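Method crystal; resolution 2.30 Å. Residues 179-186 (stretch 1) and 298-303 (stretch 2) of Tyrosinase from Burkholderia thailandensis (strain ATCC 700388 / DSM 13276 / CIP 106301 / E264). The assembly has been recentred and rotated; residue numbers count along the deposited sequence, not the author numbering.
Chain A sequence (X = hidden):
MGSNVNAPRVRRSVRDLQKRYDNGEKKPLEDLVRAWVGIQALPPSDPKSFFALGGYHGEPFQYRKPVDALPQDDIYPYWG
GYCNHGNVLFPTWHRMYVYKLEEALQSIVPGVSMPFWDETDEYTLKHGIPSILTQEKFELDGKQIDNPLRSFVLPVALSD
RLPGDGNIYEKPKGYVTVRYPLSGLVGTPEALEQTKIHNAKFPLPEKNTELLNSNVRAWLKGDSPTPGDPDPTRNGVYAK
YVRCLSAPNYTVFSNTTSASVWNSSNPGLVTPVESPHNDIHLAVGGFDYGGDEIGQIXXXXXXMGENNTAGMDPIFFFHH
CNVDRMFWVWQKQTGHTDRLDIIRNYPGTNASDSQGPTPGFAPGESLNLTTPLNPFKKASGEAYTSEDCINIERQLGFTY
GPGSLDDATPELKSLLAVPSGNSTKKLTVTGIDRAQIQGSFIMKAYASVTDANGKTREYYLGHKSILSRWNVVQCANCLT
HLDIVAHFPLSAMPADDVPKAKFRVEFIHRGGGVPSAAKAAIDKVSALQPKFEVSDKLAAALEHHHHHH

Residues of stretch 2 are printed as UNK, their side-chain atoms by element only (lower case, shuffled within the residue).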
# COMPACT_ATOMS: atom_id res chain seq x y z
N ARG A 179 -37.57 4.43 9.90
CA ARG A 179 -37.47 4.18 11.30
C ARG A 179 -38.04 2.79 11.59
O ARG A 179 -38.69 2.19 10.72
CB ARG A 179 -38.28 5.24 12.05
CG ARG A 179 -37.70 6.65 11.94
CD ARG A 179 -38.72 7.73 12.25
NE ARG A 179 -38.18 9.06 11.96
CZ ARG A 179 -38.93 10.14 11.92
NH1 ARG A 179 -40.17 10.07 12.37
NH2 ARG A 179 -38.46 11.28 11.42
N TYR A 180 -37.74 2.29 12.77
CA TYR A 180 -38.39 1.12 13.30
C TYR A 180 -39.89 1.24 12.99
O TYR A 180 -40.44 2.29 13.22
CB TYR A 180 -38.13 1.06 14.79
CG TYR A 180 -38.80 -0.03 15.58
CD1 TYR A 180 -40.08 0.15 16.09
CD2 TYR A 180 -38.13 -1.20 15.88
CE1 TYR A 180 -40.71 -0.85 16.82
CE2 TYR A 180 -38.74 -2.20 16.62
CZ TYR A 180 -40.03 -2.02 17.11
OH TYR A 180 -40.59 -2.97 17.90
N PRO A 181 -40.53 0.18 12.50
CA PRO A 181 -39.97 -1.21 12.50
C PRO A 181 -39.45 -1.62 11.12
O PRO A 181 -39.29 -2.81 10.85
CB PRO A 181 -41.19 -2.08 12.83
CG PRO A 181 -42.27 -1.36 12.04
CD PRO A 181 -41.96 0.12 12.19
N LEU A 182 -39.16 -0.65 10.27
CA LEU A 182 -38.71 -0.90 8.88
C LEU A 182 -37.17 -0.95 8.76
O LEU A 182 -36.42 -0.45 9.61
CB LEU A 182 -39.26 0.20 7.97
CG LEU A 182 -40.78 0.30 7.88
CD1 LEU A 182 -41.20 1.28 6.78
CD2 LEU A 182 -41.38 -1.07 7.60
N SER A 183 -36.75 -1.56 7.64
CA SER A 183 -35.38 -1.66 7.24
C SER A 183 -35.11 -0.81 5.99
O SER A 183 -35.93 -0.76 5.03
CB SER A 183 -35.03 -3.09 7.00
OG SER A 183 -33.64 -3.23 6.74
N GLY A 184 -33.94 -0.18 5.96
CA GLY A 184 -33.52 0.50 4.72
C GLY A 184 -32.08 0.23 4.33
O GLY A 184 -31.46 1.08 3.75
N LEU A 185 -31.56 -0.95 4.57
CA LEU A 185 -30.21 -1.29 4.10
C LEU A 185 -30.35 -1.98 2.74
O LEU A 185 -30.98 -3.02 2.67
CB LEU A 185 -29.54 -2.17 5.16
CG LEU A 185 -28.03 -2.30 5.07
CD1 LEU A 185 -27.32 -1.02 5.55
CD2 LEU A 185 -27.56 -3.50 5.88
N VAL A 186 -29.82 -1.40 1.67
CA VAL A 186 -30.24 -1.77 0.30
C VAL A 186 -29.06 -1.84 -0.70
O VAL A 186 -29.29 -2.01 -1.91
CB VAL A 186 -31.32 -0.79 -0.20
CG1 VAL A 186 -32.60 -0.93 0.59
CG2 VAL A 186 -30.89 0.67 -0.18
N UNK A 298 -31.93 -7.85 15.31
CA UNK A 298 -32.74 -6.68 14.96
C UNK A 298 -32.62 -6.42 13.45
O UNK A 298 -31.70 -5.67 12.98
c UNK A 298 -32.30 -5.47 15.77
N UNK A 299 -33.59 -6.98 12.71
CA UNK A 299 -33.64 -6.88 11.25
C UNK A 299 -34.19 -5.54 10.75
O UNK A 299 -34.14 -5.29 9.54
N UNK A 300 -34.70 -4.68 11.66
CA UNK A 300 -35.12 -3.32 11.25
C UNK A 300 -33.91 -2.37 11.13
O UNK A 300 -33.48 -1.73 12.07
c UNK A 300 -36.16 -2.77 12.19
N UNK A 301 -33.33 -2.31 9.95
CA UNK A 301 -32.08 -1.58 9.75
C UNK A 301 -32.40 -0.12 9.36
O UNK A 301 -32.10 0.35 8.24
c UNK A 301 -31.21 -2.25 8.70
o UNK A 301 -30.23 -3.73 10.33
c UNK A 301 -30.58 -3.55 9.16
n UNK A 301 -30.32 -4.42 8.20
N UNK A 302 -32.98 0.59 10.30
CA UNK A 302 -33.38 1.97 10.10
C UNK A 302 -32.20 2.93 10.10
O UNK A 302 -31.14 2.62 10.61
N UNK A 303 -32.38 4.09 9.51
CA UNK A 303 -31.24 4.95 9.32
C UNK A 303 -30.63 5.41 10.64
O UNK A 303 -29.42 5.42 10.77
c UNK A 303 -31.84 5.67 6.97
o UNK A 303 -30.89 5.66 6.14
c UNK A 303 -31.59 6.12 8.39
o UNK A 303 -33.01 5.30 6.71

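Position 298 carries a single side-chain carbon and nothing beyond it, which defines alanine. Its methyl group stays 7.2 Å or more from stretch 1, so Ala298 leads into the contact without taking part in it.

Position 299 has no side-chain atoms and is therefore glycine. What Gly299 offers is its backbone carbonyl: its O lies 3.5 Å from CB of Ser183, a van der Waals approach.

At position 300 one side-chain carbon is present, again a methyl. This CB packs 3.4 Å from O of Pro181 and 3.5 Å from O of Leu182, and it also approaches the aromatic ring of Tyr180, with CD2 of Tyr180 4.5 Å from the CB of position 300. The residue is alanine. The methyl of Ala300 meets the ring obliquely, and its small size suits a site bordered so closely by two carbonyl oxygens. These carbonyls follow the cis peptide bond that precedes Pro181, in a turn where N of Leu182 donates a hydrogen bond to O of Arg179 at 2.9 Å.

Position 301 has four side-chain atoms: two carbons in line from CA, the second carrying one oxygen and one nitrogen. A chain this short ending in a planar amide is asparagine. Its CB lies 3.3 Å from OG of Ser183, and the amide ND2 of Asn301 comes within 3.7 Å of CD2 of Leu185, a packing contact with an apolar methyl. Chi1 is in the m rotamer at -72°. The polar links to stretch 1 come from the backbone of this residue, whose N and O are both engaged.

Position 302 again lacks side-chain atoms, and glycine follows. Its N is 3.7 Å from O of Leu182, while within its own stretch N of Gly302 makes a weak hydrogen bond to O of Ala300 at 3.0 Å. A CB modelled at ideal geometry on Gly302 would lie 3.6 Å from CA of Arg179 and 3.8 Å from O of Leu182, so the chains run close together here.

Position 303 shows two side-chain carbons, the second bearing two oxygens: a carboxylate, and hence aspartate. The side chain of Asp303 comes no nearer than 5.2 Å to stretch 1, and both carboxylate oxygens are hydrogen-bonded to partners outside the two stretches.

The contact joins two segments far apart in sequence and buries 354 Å² in total. Its centre is the pairing of Ser183 with Asn301, whose CA atoms are 4.1 Å apart. The strongest link is the hydrogen bond from N of Gly184 to O of Asn301, 3.0 Å long and nearly straight at 166°. A weak one runs the other way, from N of Asn301 to OG of Ser183 at 3.4 Å and 146°. Around these two hydrogen bonds, the Ala300 methyl fits against the Pro181 and Leu182 carbonyls and Leu185 packs against the Asn301 amide; the contact thus combines close backbone approach with a few side-chain contacts.

Stretch 2 (298-303) AGANGD
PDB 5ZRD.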